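Local coordinates for uncharacterized protein (Bacteroides ovatus, PDB 3NQK), which is of unknown function but joins an N-terminal, probably immunoglobulin-like region to a C-terminal BT_3044-like region built largely of antiparallel strands, at residues Y251-V256 with E265-Q270; Y164-M169 with G298-L303; H60-K65 with P128-D133. All coordinates share one frame; numbering follows the deposited sequence.

Interaction 1 (Y251-V256 with E265-Q270); sequences YSSTSV and ERRYVQ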
ATOM      1  N   TYR A 251      23.213 -14.729 -14.470  1.00 46.41           N
ATOM      2  CA  TYR A 251      22.666 -13.591 -13.707  1.00 46.90           C
ATOM      3  C   TYR A 251      22.793 -13.769 -12.214  1.00 47.67           C
ATOM      4  O   TYR A 251      22.925 -14.873 -11.722  1.00 51.11           O
ATOM      5  CB  TYR A 251      21.215 -13.350 -14.059  1.00 46.54           C
ATOM      6  CG  TYR A 251      20.230 -14.242 -13.355  1.00 43.21           C
ATOM      7  CD1 TYR A 251      19.862 -15.461 -13.894  1.00 50.68           C
ATOM      8  CD2 TYR A 251      19.577 -13.811 -12.223  1.00 42.40           C
ATOM      9  CE1 TYR A 251      18.898 -16.242 -13.297  1.00 52.09           C
ATOM     10  CE2 TYR A 251      18.621 -14.583 -11.612  1.00 47.17           C
ATOM     11  CZ  TYR A 251      18.284 -15.799 -12.148  1.00 47.02           C
ATOM     12  OH  TYR A 251      17.325 -16.572 -11.535  1.00 42.66           O
ATOM     13  N   SER A 252      22.709 -12.663 -11.496  1.00 47.81           N
ATOM     14  CA  SER A 252      22.787 -12.684 -10.056  1.00 48.74           C
ATOM     15  C   SER A 252      21.871 -11.625  -9.488  1.00 47.54           C
ATOM     16  O   SER A 252      21.778 -10.536 -10.025  1.00 47.59           O
ATOM     17  CB  SER A 252      24.211 -12.408  -9.610  1.00 49.56           C
ATOM     18  OG  SER A 252      24.463 -11.028  -9.614  1.00 52.60           O
ATOM     19  N   SER A 253      21.201 -11.947  -8.391  1.00 48.25           N
ATOM     20  CA  SER A 253      20.307 -11.006  -7.738  1.00 46.26           C
ATOM     21  C   SER A 253      20.833 -10.707  -6.349  1.00 46.40           C
ATOM     22  O   SER A 253      21.213 -11.596  -5.643  1.00 50.67           O
ATOM     23  CB  SER A 253      18.907 -11.583  -7.659  1.00 45.14           C
ATOM     24  OG  SER A 253      17.975 -10.599  -7.215  1.00 61.21           O
ATOM     25  N   THR A 254      20.873  -9.437  -5.978  1.00 47.83           N
ATOM     26  CA  THR A 254      21.429  -9.031  -4.675  1.00 48.87           C
ATOM     27  C   THR A 254      20.646  -7.860  -4.094  1.00 45.84           C
ATOM     28  O   THR A 254      20.057  -7.085  -4.834  1.00 45.07           O
ATOM     29  CB  THR A 254      22.894  -8.634  -4.827  1.00 49.12           C
ATOM     30  OG1 THR A 254      23.582  -9.674  -5.507  1.00 60.41           O
ATOM     31  CG2 THR A 254      23.537  -8.425  -3.494  1.00 48.66           C
ATOM     32  N   SER A 255      20.636  -7.739  -2.769  1.00 43.54           N
ATOM     33  CA  SER A 255      19.881  -6.671  -2.113  1.00 44.10           C
ATOM     34  C   SER A 255      20.597  -6.137  -0.894  1.00 45.05           C
ATOM     35  O   SER A 255      21.069  -6.896  -0.074  1.00 49.14           O
ATOM     36  CB  SER A 255      18.510  -7.188  -1.692  1.00 44.58           C
ATOM     37  OG  SER A 255      17.812  -7.745  -2.789  1.00 48.15           O
ATOM     38  N   VAL A 256      20.662  -4.819  -0.775  1.00 45.16           N
ATOM     39  CA  VAL A 256      21.197  -4.181   0.432  1.00 46.51           C
ATOM     40  C   VAL A 256      20.321  -3.019   0.835  1.00 47.88           C
ATOM     41  O   VAL A 256      19.477  -2.563   0.052  1.00 49.37           O
ATOM     42  CB  VAL A 256      22.647  -3.674   0.224  1.00 46.71           C
ATOM     43  CG1 VAL A 256      23.559  -4.833  -0.077  1.00 50.30           C
ATOM     44  CG2 VAL A 256      22.705  -2.661  -0.889  1.00 39.47           C
ATOM     45  N   GLU A 265      15.407  -0.508   0.555  1.00 45.08           N
ATOM     46  CA  GLU A 265      16.111  -1.669   0.060  1.00 44.34           C
ATOM     47  C   GLU A 265      16.433  -1.445  -1.414  1.00 41.36           C
ATOM     48  O   GLU A 265      15.560  -1.082  -2.191  1.00 41.54           O
ATOM     49  CB  GLU A 265      15.242  -2.939   0.230  1.00 46.23           C
ATOM     50  CG  GLU A 265      15.774  -4.177  -0.520  1.00 41.16           C
ATOM     51  CD  GLU A 265      14.846  -5.381  -0.437  1.00 45.48           C
ATOM     52  OE1 GLU A 265      13.648  -5.210  -0.109  1.00 47.18           O
ATOM     53  OE2 GLU A 265      15.314  -6.503  -0.744  1.00 46.69           O
ATOM     54  N   ARG A 266      17.685  -1.654  -1.785  1.00 38.48           N
ATOM     55  CA  ARG A 266      18.096  -1.542  -3.165  1.00 38.12           C
ATOM     56  C   ARG A 266      18.359  -2.932  -3.723  1.00 38.68           C
ATOM     57  O   ARG A 266      19.233  -3.632  -3.247  1.00 41.16           O
ATOM     58  CB  ARG A 266      19.349  -0.685  -3.271  1.00 40.43           C
ATOM     59  CG  ARG A 266      19.131   0.796  -2.851  1.00 43.48           C
ATOM     60  CD  ARG A 266      20.234   1.723  -3.414  1.00 53.31           C
ATOM     61  NE  ARG A 266      20.167   3.081  -2.858  1.00 61.84           N
ATOM     62  CZ  ARG A 266      19.299   4.027  -3.244  1.00 61.51           C
ATOM     63  NH1 ARG A 266      18.384   3.780  -4.190  1.00 56.65           N
ATOM     64  NH2 ARG A 266      19.336   5.222  -2.665  1.00 64.53           N
ATOM     65  N   ARG A 267      17.549  -3.349  -4.692  1.00 38.43           N
ATOM     66  CA  ARG A 267      17.647  -4.696  -5.262  1.00 39.18           C
ATOM     67  C   ARG A 267      18.254  -4.641  -6.651  1.00 37.85           C
ATOM     68  O   ARG A 267      17.768  -3.925  -7.533  1.00 39.96           O
ATOM     69  CB  ARG A 267      16.273  -5.354  -5.322  1.00 40.02           C
ATOM     70  CG  ARG A 267      16.328  -6.886  -5.465  1.00 52.07           C
ATOM     71  CD  ARG A 267      14.948  -7.502  -5.768  1.00 59.33           C
ATOM     72  NE  ARG A 267      13.982  -7.289  -4.682  1.00 68.23           N
ATOM     73  CZ  ARG A 267      13.929  -8.012  -3.563  1.00 68.08           C
ATOM     74  NH1 ARG A 267      14.802  -8.991  -3.352  1.00 82.03           N
ATOM     75  NH2 ARG A 267      13.018  -7.740  -2.643  1.00 70.09           N
ATOM     76  N   TYR A 268      19.318  -5.395  -6.844  1.00 37.78           N
ATOM     77  CA  TYR A 268      20.048  -5.400  -8.096  1.00 36.54           C
ATOM     78  C   TYR A 268      19.925  -6.742  -8.809  1.00 37.42           C
ATOM     79  O   TYR A 268      20.075  -7.796  -8.189  1.00 40.65           O
ATOM     80  CB  TYR A 268      21.511  -5.126  -7.833  1.00 34.31           C
ATOM     81  CG  TYR A 268      21.777  -3.828  -7.126  1.00 42.74           C
ATOM     82  CD1 TYR A 268      21.974  -2.648  -7.839  1.00 42.86           C
ATOM     83  CD2 TYR A 268      21.869  -3.775  -5.753  1.00 47.57           C
ATOM     84  CE1 TYR A 268      22.252  -1.457  -7.192  1.00 43.69           C
ATOM     85  CE2 TYR A 268      22.138  -2.573  -5.096  1.00 49.91           C
ATOM     86  CZ  TYR A 268      22.322  -1.427  -5.827  1.00 41.62           C
ATOM     87  OH  TYR A 268      22.578  -0.252  -5.183  1.00 47.87           O
ATOM     88  N   VAL A 269      19.613  -6.699 -10.098  1.00 35.54           N
ATOM     89  CA  VAL A 269      19.688  -7.882 -10.947  1.00 34.55           C
ATOM     90  C   VAL A 269      20.693  -7.604 -12.010  1.00 35.78           C
ATOM     91  O   VAL A 269      20.511  -6.694 -12.814  1.00 38.96           O
ATOM     92  CB  VAL A 269      18.378  -8.187 -11.626  1.00 34.23           C
ATOM     93  CG1 VAL A 269      18.557  -9.368 -12.568  1.00 32.74           C
ATOM     94  CG2 VAL A 269      17.285  -8.475 -10.589  1.00 31.46           C
ATOM     95  N   GLN A 270      21.791  -8.332 -11.979  1.00 36.85           N
ATOM     96  CA  GLN A 270      22.858  -8.152 -12.937  1.00 38.20           C
ATOM     97  C   GLN A 270      22.905  -9.332 -13.879  1.00 38.41           C
ATOM     98  O   GLN A 270      22.907 -10.479 -13.440  1.00 41.87           O
ATOM     99  CB  GLN A 270      24.198  -8.016 -12.211  1.00 38.58           C
ATOM    100  CG  GLN A 270      25.394  -7.748 -13.139  1.00 48.27           C
ATOM    101  CD  GLN A 270      26.728  -7.763 -12.398  1.00 58.00           C
ATOM    102  OE1 GLN A 270      27.107  -8.770 -11.789  1.00 64.63           O
ATOM    103  NE2 GLN A 270      27.446  -6.660 -12.462  1.00 57.69           N
TER

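Interaction 2 (Y164-M169 with G298-L303); sequences YTASSM and GSMTLL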
ATOM      1  N   TYR A 164      17.737  -1.119 -17.530  1.00 41.35           N
ATOM      2  CA  TYR A 164      19.028  -1.632 -17.076  1.00 39.02           C
ATOM      3  C   TYR A 164      20.151  -0.627 -17.359  1.00 39.10           C
ATOM      4  O   TYR A 164      20.247  -0.081 -18.478  1.00 40.68           O
ATOM      5  CB  TYR A 164      19.358  -2.945 -17.792  1.00 37.44           C
ATOM      6  CG  TYR A 164      18.656  -4.180 -17.240  1.00 38.07           C
ATOM      7  CD1 TYR A 164      17.317  -4.409 -17.480  1.00 32.54           C
ATOM      8  CD2 TYR A 164      19.367  -5.151 -16.553  1.00 36.76           C
ATOM      9  CE1 TYR A 164      16.689  -5.559 -17.006  1.00 33.03           C
ATOM     10  CE2 TYR A 164      18.753  -6.305 -16.093  1.00 30.77           C
ATOM     11  CZ  TYR A 164      17.420  -6.500 -16.314  1.00 36.39           C
ATOM     12  OH  TYR A 164      16.813  -7.656 -15.848  1.00 35.20           O
ATOM     13  N   THR A 165      20.996  -0.381 -16.359  1.00 34.64           N
ATOM     14  CA  THR A 165      22.213   0.385 -16.581  1.00 34.31           C
ATOM     15  C   THR A 165      23.094  -0.432 -17.501  1.00 34.76           C
ATOM     16  O   THR A 165      23.291  -1.612 -17.263  1.00 36.23           O
ATOM     17  CB  THR A 165      22.942   0.635 -15.301  1.00 33.39           C
ATOM     18  OG1 THR A 165      22.136   1.474 -14.450  1.00 37.15           O
ATOM     19  CG2 THR A 165      24.296   1.311 -15.582  1.00 30.78           C
ATOM     20  N   ALA A 166      23.603   0.184 -18.571  1.00 35.81           N
ATOM     21  CA  ALA A 166      24.338  -0.581 -19.614  1.00 37.38           C
ATOM     22  C   ALA A 166      25.722  -0.067 -19.878  1.00 38.92           C
ATOM     23  O   ALA A 166      26.285  -0.334 -20.944  1.00 40.31           O
ATOM     24  CB  ALA A 166      23.543  -0.601 -20.908  1.00 34.69           C
ATOM     25  N   SER A 167      26.316   0.600 -18.886  1.00 39.52           N
ATOM     26  CA  SER A 167      27.638   1.210 -19.056  1.00 39.70           C
ATOM     27  C   SER A 167      28.755   0.190 -19.190  1.00 41.91           C
ATOM     28  O   SER A 167      29.834   0.525 -19.668  1.00 42.80           O
ATOM     29  CB  SER A 167      27.948   2.177 -17.899  1.00 40.10           C
ATOM     30  OG  SER A 167      27.769   1.563 -16.638  1.00 40.12           O
ATOM     31  N   SER A 168      28.510  -1.052 -18.759  1.00 43.78           N
ATOM     32  CA  SER A 168      29.542  -2.107 -18.850  1.00 46.07           C
ATOM     33  C   SER A 168      29.332  -3.020 -20.042  1.00 44.84           C
ATOM     34  O   SER A 168      30.005  -4.046 -20.163  1.00 46.17           O
ATOM     35  CB  SER A 168      29.584  -2.944 -17.570  1.00 46.32           C
ATOM     36  OG  SER A 168      30.253  -2.258 -16.540  1.00 51.28           O
HETATM   37  N   MSE A 169      28.372  -2.678 -20.903  1.00 42.89           N
HETATM   38  CA  MSE A 169      28.110  -3.480 -22.105  1.00 41.52           C
HETATM   39  C   MSE A 169      28.844  -2.873 -23.267  1.00 40.24           C
HETATM   40  O   MSE A 169      28.574  -1.727 -23.657  1.00 41.93           O
HETATM   41  CB  MSE A 169      26.613  -3.542 -22.420  1.00 39.83           C
HETATM   42  CG  MSE A 169      26.298  -4.422 -23.623  1.00 43.10           C
HETATM   43 SE   MSE A 169      24.473  -4.365 -24.149  0.75 40.30          SE
HETATM   44  CE  MSE A 169      24.483  -2.562 -24.879  1.00 31.38           C
ATOM     45  N   GLY A 298      29.583  -8.132 -22.084  1.00 39.97           N
ATOM     46  CA  GLY A 298      29.675  -7.449 -20.791  1.00 41.87           C
ATOM     47  C   GLY A 298      28.513  -7.778 -19.868  1.00 41.53           C
ATOM     48  O   GLY A 298      28.056  -8.935 -19.800  1.00 43.39           O
ATOM     49  N   SER A 299      28.024  -6.762 -19.167  1.00 40.68           N
ATOM     50  CA  SER A 299      26.889  -6.930 -18.275  1.00 41.08           C
ATOM     51  C   SER A 299      26.012  -5.693 -18.223  1.00 38.82           C
ATOM     52  O   SER A 299      26.414  -4.612 -18.620  1.00 37.38           O
ATOM     53  CB  SER A 299      27.370  -7.245 -16.870  1.00 42.64           C
ATOM     54  OG  SER A 299      28.129  -6.163 -16.339  1.00 48.39           O
HETATM   55  N   MSE A 300      24.808  -5.888 -17.719  1.00 38.57           N
HETATM   56  CA  MSE A 300      23.868  -4.826 -17.471  1.00 36.61           C
HETATM   57  C   MSE A 300      23.289  -5.109 -16.127  1.00 36.81           C
HETATM   58  O   MSE A 300      23.250  -6.260 -15.700  1.00 40.00           O
HETATM   59  CB  MSE A 300      22.757  -4.829 -18.524  1.00 37.39           C
HETATM   60  CG  MSE A 300      23.228  -4.458 -19.927  1.00 37.94           C
HETATM   61 SE   MSE A 300      21.781  -4.140 -21.151  0.75 38.91          SE
HETATM   62  CE  MSE A 300      21.179  -5.901 -21.421  1.00 38.82           C
ATOM     63  N   THR A 301      22.822  -4.085 -15.448  1.00 35.22           N
ATOM     64  CA  THR A 301      22.284  -4.264 -14.107  1.00 34.28           C
ATOM     65  C   THR A 301      21.024  -3.456 -13.940  1.00 34.02           C
ATOM     66  O   THR A 301      20.986  -2.307 -14.287  1.00 31.21           O
ATOM     67  CB  THR A 301      23.306  -3.822 -13.044  1.00 36.04           C
ATOM     68  OG1 THR A 301      24.520  -4.548 -13.224  1.00 32.96           O
ATOM     69  CG2 THR A 301      22.767  -4.047 -11.609  1.00 25.94           C
ATOM     70  N   LEU A 302      19.986  -4.092 -13.420  1.00 35.65           N
ATOM     71  CA  LEU A 302      18.721  -3.435 -13.167  1.00 34.24           C
ATOM     72  C   LEU A 302      18.610  -3.174 -11.687  1.00 35.07           C
ATOM     73  O   LEU A 302      18.899  -4.058 -10.879  1.00 39.85           O
ATOM     74  CB  LEU A 302      17.579  -4.334 -13.622  1.00 33.45           C
ATOM     75  CG  LEU A 302      16.196  -3.953 -13.133  1.00 33.54           C
ATOM     76  CD1 LEU A 302      15.725  -2.646 -13.820  1.00 24.85           C
ATOM     77  CD2 LEU A 302      15.206  -5.103 -13.384  1.00 25.97           C
ATOM     78  N   LEU A 303      18.242  -1.956 -11.327  1.00 34.03           N
ATOM     79  CA  LEU A 303      18.042  -1.569  -9.912  1.00 33.92           C
ATOM     80  C   LEU A 303      16.588  -1.423  -9.626  1.00 33.53           C
ATOM     81  O   LEU A 303      15.849  -0.891 -10.423  1.00 34.14           O
ATOM     82  CB  LEU A 303      18.730  -0.249  -9.614  1.00 33.78           C
ATOM     83  CG  LEU A 303      18.352   0.481  -8.304  1.00 37.99           C
ATOM     84  CD1 LEU A 303      18.691  -0.336  -7.091  1.00 31.83           C
ATOM     85  CD2 LEU A 303      19.050   1.834  -8.235  1.00 33.92           C
TER
HETATM   86  O   HOH W   1      26.494  -1.891 -16.995  1.00 29.03           O

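Interaction 3 (H60-K65 with P128-D133); sequences HIAVDK and PLTIVD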
ATOM      1  N   HIS A  60     -20.629   7.098 -16.214  1.00 50.12           N
ATOM      2  CA  HIS A  60     -20.363   6.251 -17.381  1.00 49.51           C
ATOM      3  C   HIS A  60     -18.969   6.498 -17.915  1.00 46.54           C
ATOM      4  O   HIS A  60     -18.563   7.649 -18.108  1.00 46.73           O
ATOM      5  CB  HIS A  60     -21.397   6.507 -18.477  1.00 51.69           C
ATOM      6  CG  HIS A  60     -22.794   6.113 -18.094  1.00 57.71           C
ATOM      7  ND1 HIS A  60     -23.423   4.999 -18.614  1.00 66.30           N
ATOM      8  CD2 HIS A  60     -23.683   6.687 -17.250  1.00 57.67           C
ATOM      9  CE1 HIS A  60     -24.640   4.907 -18.104  1.00 69.07           C
ATOM     10  NE2 HIS A  60     -24.823   5.918 -17.274  1.00 60.05           N
ATOM     11  N   ILE A  61     -18.228   5.405 -18.144  1.00 44.45           N
ATOM     12  CA  ILE A  61     -16.869   5.473 -18.656  1.00 42.41           C
ATOM     13  C   ILE A  61     -16.809   4.800 -20.020  1.00 44.74           C
ATOM     14  O   ILE A  61     -17.412   3.750 -20.225  1.00 48.99           O
ATOM     15  CB  ILE A  61     -15.886   4.724 -17.747  1.00 42.34           C
ATOM     16  CG1 ILE A  61     -16.183   4.992 -16.260  1.00 43.62           C
ATOM     17  CG2 ILE A  61     -14.471   5.095 -18.095  1.00 34.72           C
ATOM     18  CD1 ILE A  61     -15.817   6.339 -15.821  1.00 49.98           C
ATOM     19  N   ALA A  62     -16.049   5.378 -20.936  1.00 44.74           N
ATOM     20  CA  ALA A  62     -15.898   4.797 -22.274  1.00 45.85           C
ATOM     21  C   ALA A  62     -14.483   4.970 -22.782  1.00 45.54           C
ATOM     22  O   ALA A  62     -13.789   5.939 -22.422  1.00 42.27           O
ATOM     23  CB  ALA A  62     -16.894   5.431 -23.256  1.00 46.30           C
ATOM     24  N   VAL A  63     -14.036   4.004 -23.581  1.00 45.96           N
ATOM     25  CA  VAL A  63     -12.756   4.095 -24.232  1.00 47.57           C
ATOM     26  C   VAL A  63     -12.844   5.237 -25.259  1.00 50.78           C
ATOM     27  O   VAL A  63     -13.870   5.408 -25.899  1.00 52.88           O
ATOM     28  CB  VAL A  63     -12.405   2.772 -24.927  1.00 48.48           C
ATOM     29  CG1 VAL A  63     -11.082   2.884 -25.678  1.00 43.66           C
ATOM     30  CG2 VAL A  63     -12.358   1.639 -23.900  1.00 47.81           C
ATOM     31  N   ASP A  64     -11.801   6.060 -25.344  1.00 52.39           N
ATOM     32  CA  ASP A  64     -11.828   7.250 -26.206  1.00 54.71           C
ATOM     33  C   ASP A  64     -10.757   7.179 -27.295  1.00 57.46           C
ATOM     34  O   ASP A  64      -9.649   7.697 -27.136  1.00 54.33           O
ATOM     35  CB  ASP A  64     -11.650   8.520 -25.370  1.00 54.54           C
ATOM     36  CG  ASP A  64     -11.790   9.804 -26.202  1.00 57.16           C
ATOM     37  OD1 ASP A  64     -12.233   9.726 -27.370  1.00 65.19           O
ATOM     38  OD2 ASP A  64     -11.483  10.888 -25.670  1.00 55.85           O
ATOM     39  N   LYS A  65     -11.125   6.579 -28.418  1.00 61.81           N
ATOM     40  CA  LYS A  65     -10.227   6.416 -29.541  1.00 64.68           C
ATOM     41  C   LYS A  65      -9.585   7.772 -29.944  1.00 66.94           C
ATOM     42  O   LYS A  65      -8.340   7.887 -30.047  1.00 66.16           O
ATOM     43  CB  LYS A  65     -11.017   5.816 -30.734  1.00 67.30           C
ATOM     44  CG  LYS A  65     -10.166   5.172 -31.840  1.00 72.96           C
ATOM     45  CD  LYS A  65     -11.059   4.510 -32.946  1.00 75.22           C
ATOM     46  N   PRO A 128      -7.112   4.739 -23.204  1.00 38.17           N
ATOM     47  CA  PRO A 128      -7.686   6.064 -23.046  1.00 40.08           C
ATOM     48  C   PRO A 128      -9.093   6.009 -22.517  1.00 40.94           C
ATOM     49  O   PRO A 128      -9.980   5.464 -23.179  1.00 41.23           O
ATOM     50  CB  PRO A 128      -7.690   6.598 -24.458  1.00 39.74           C
ATOM     51  CG  PRO A 128      -7.901   5.416 -25.281  1.00 38.38           C
ATOM     52  CD  PRO A 128      -7.194   4.283 -24.583  1.00 39.03           C
ATOM     53  N   LEU A 129      -9.294   6.567 -21.325  1.00 40.88           N
ATOM     54  CA  LEU A 129     -10.601   6.570 -20.682  1.00 41.77           C
ATOM     55  C   LEU A 129     -11.134   7.970 -20.588  1.00 42.40           C
ATOM     56  O   LEU A 129     -10.400   8.909 -20.281  1.00 41.55           O
ATOM     57  CB  LEU A 129     -10.510   5.976 -19.285  1.00 41.20           C
ATOM     58  CG  LEU A 129      -9.971   4.551 -19.219  1.00 42.08           C
ATOM     59  CD1 LEU A 129      -9.834   4.094 -17.766  1.00 39.86           C
ATOM     60  CD2 LEU A 129     -10.858   3.625 -19.993  1.00 36.56           C
ATOM     61  N   THR A 130     -12.415   8.113 -20.873  1.00 43.40           N
ATOM     62  CA  THR A 130     -13.085   9.379 -20.769  1.00 44.70           C
ATOM     63  C   THR A 130     -14.397   9.164 -20.012  1.00 44.36           C
ATOM     64  O   THR A 130     -14.995   8.078 -20.067  1.00 42.24           O
ATOM     65  CB  THR A 130     -13.376   9.982 -22.184  1.00 46.81           C
ATOM     66  OG1 THR A 130     -13.780  11.351 -22.063  1.00 53.60           O
ATOM     67  CG2 THR A 130     -14.477   9.197 -22.890  1.00 53.19           C
ATOM     68  N   ILE A 131     -14.802  10.165 -19.255  1.00 45.85           N
ATOM     69  CA  ILE A 131     -16.068  10.119 -18.544  1.00 46.81           C
ATOM     70  C   ILE A 131     -17.088  10.797 -19.397  1.00 50.19           C
ATOM     71  O   ILE A 131     -17.122  12.030 -19.473  1.00 51.50           O
ATOM     72  CB  ILE A 131     -15.977  10.837 -17.206  1.00 45.99           C
ATOM     73  CG1 ILE A 131     -15.098  10.044 -16.261  1.00 48.05           C
ATOM     74  CG2 ILE A 131     -17.366  11.025 -16.596  1.00 49.99           C
ATOM     75  CD1 ILE A 131     -14.951  10.652 -14.944  1.00 55.03           C
ATOM     76  N   VAL A 132     -17.925   9.999 -20.056  1.00 51.42           N
ATOM     77  CA  VAL A 132     -18.921  10.532 -20.976  1.00 53.70           C
ATOM     78  C   VAL A 132     -20.204  11.074 -20.258  1.00 55.51           C
ATOM     79  O   VAL A 132     -21.019  11.736 -20.881  1.00 58.42           O
ATOM     80  CB  VAL A 132     -19.309   9.470 -22.064  1.00 54.42           C
ATOM     81  CG1 VAL A 132     -18.077   9.039 -22.829  1.00 51.68           C
ATOM     82  CG2 VAL A 132     -19.989   8.259 -21.435  1.00 53.26           C
ATOM     83  N   ASP A 133     -20.347  10.786 -18.957  1.00 55.49           N
ATOM     84  CA  ASP A 133     -21.503  11.291 -18.133  1.00 56.94           C
ATOM     85  C   ASP A 133     -21.153  11.224 -16.645  1.00 54.96           C
ATOM     86  O   ASP A 133     -20.916  10.140 -16.116  1.00 53.95           O
ATOM     87  CB  ASP A 133     -22.778  10.468 -18.403  1.00 57.34           C
ATOM     88  CG  ASP A 133     -23.980  10.889 -17.491  1.00 61.78           C
ATOM     89  OD1 ASP A 133     -24.004  12.038 -16.985  1.00 63.65           O
ATOM     90  OD2 ASP A 133     -24.904  10.069 -17.314  1.00 59.95           O
TER
HETATM   91  O   HOH W   2     -26.542   7.891 -15.516  1.00 53.33           O

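Interaction 1 (Y251-V256 with E265-Q270)
The Tyr-268 ring meets the opposite strand at its edge, where Val-256 CG2 lies 4.2 Å from Tyr-268 CE2 and the carbonyl oxygen of Thr-254 also sits near the ring plane. The Arg-267 guanidinium has Glu-265 OE2 over one face, 3.1 Å above the plane and offset toward the rim. Glu-265 OE2 is 3.2 Å from Arg-267 NH2, a salt bridge within the one strand, of charge only, since no N-H points at the oxygen. Ser-255 OG lies oblique to the guanidinium and is 3.2 Å from Arg-267 CG; that CG, anti to the backbone N (chi1 -161°), is thereby set against the serine oxygen. On the face that carries Thr-254 and Tyr-268, Ser-252 OG packs 4.0 Å from Gln-270 CB. Six backbone bonds tie the strands in pairs at Ser-252/Gln-270, Thr-254/Tyr-268 and Val-256/Arg-266; Tyr-268 N to Thr-254 O, at 2.7 Å, is nearly straight (175°). Beyond the segments, Arg-266 forms a salt bridge with Asp-258, and Val-52 of the second subunit packs on Thr-254 and Val-256. This regular ladder is typical of a long antiparallel beta hairpin, here strands 244-257 and 264-279.

Interaction 2 (Y164-M169 with G298-L303)
Tyr-164 and Leu-302 make an aromatic-aliphatic contact where strand 162-165 runs antiparallel to strand 292-307 inside the C-terminal sheet, just before a type I beta turn. Leu-302 CB sits over the centre of the tyrosine ring, 3.4 Å from the Tyr-164 centroid and 11° off the normal, a CH-pi contact. Tyr-164 CG stands beside the backbone N, anti to the carbonyl carbon (chi1 -79°), on the side of the sheet where Leu-302 also points. The backbone of Met-300 and Thr-301 passes the ring edge in plane, while Phe-201 meets the ring edge-to-face, and Tyr-164 OH is hydrogen-bonded to Tyr-160 O.

The strands themselves are joined by a reciprocal pair of bonds: Thr-165 N to Thr-301 O at 2.8 Å, and Thr-301 N back to Thr-165 O at 3.1 Å. After Thr-165 the chain swings away through the turn Ala-166 to Met-169, closed by Met-169 N to Ala-166 O, and returns as strand 169-175 beside the same partner strand.

Next to the turn, two selenomethionines, Met-169 and Met-300, lie side by side and point the same way. Met-300 SE touches Ala-166 CB at 4.0 Å, and Phe-201, Phe-273 and Arg-189 also pack on the Met-300 side chain. The two selenium atoms, Met-169 SE and Met-300 SE, are 4.0 Å apart.

A single water joins the turn to both strands: it accepts from Ser-168 N at 2.8 Å and donates to both Thr-165 O and Ser-299 O.

Interaction 3 (H60-K65 with P128-D133)
His-60 and Ile-61 pair antiparallel with Ile-131 to Asp-133 across a beta bulge in the mixed sheet of the N-terminal region, whose E-set relationship suggests an immunoglobulin-like fold. The register slips by one residue there: His-60 N bonds to Asp-133 O at 3.1 Å, whereas the bond from Val-132 N to His-60 O is weak, bent to 131°. Beyond the bulge the ladder is regular, with Ala-62 and Thr-130 bonded both ways and Asp-64 N reaching Pro-128 O, above the plane of that carbonyl.

The face carrying Ile-61, Val-63, Leu-129 and Ile-131 is apolar between these two strands. Ile-61 CD1 meets Ile-131 CG1 at 3.8 Å as the two side chains pass each other at a slant, and Phe-15 of strand 12-15 packs on both, as it does on Leu-129. Ala-62 and Thr-130 point to the other face; Asp-64 CB lies 3.8 Å from Thr-130 CG2, and Val-132 CG1 touches Ala-62 CB. Asp-64 is the N-cap of helix 65-76, its OD2 bonded to Thr-67 OG1, so the strand hands over directly to the helix.

The His-60 ring and the Asp-133 carboxylate run side by side, their planes 14° apart. His-60 ND1 is hydrogen-bonded to Glu-97 OE2, and Gly-135 N holds Asp-133 OD1. A water in the plane of the ring links the remaining ends, 3.2 Å from His-60 NE2 and donating to Asp-133 OD2 at 3.3 Å.

How the interactions relate
Interactions 1 and 2 belong to one sheet and share a seam: strands 264-279 and 292-307 are neighbours, and Val-269 O probably accepts a hydrogen bond from Leu-302 N at 2.7 Å. Along the chain, interaction 1 is nested within the loop that interaction 2 closes. All three are partly buried, with five buried residues each in interactions 2 and 3 against three in interaction 1, where the second subunit packs on part of the hairpin. Interaction 1 is largely polar or charged; interaction 2 buries a tyrosine, a leucine and selenomethionines. Interaction 3, in the N-terminal region, combines an isoleucine-leucine face with a more polar one, its centre about 41 Å from that of interaction 1 and about 40 Å from that of interaction 2.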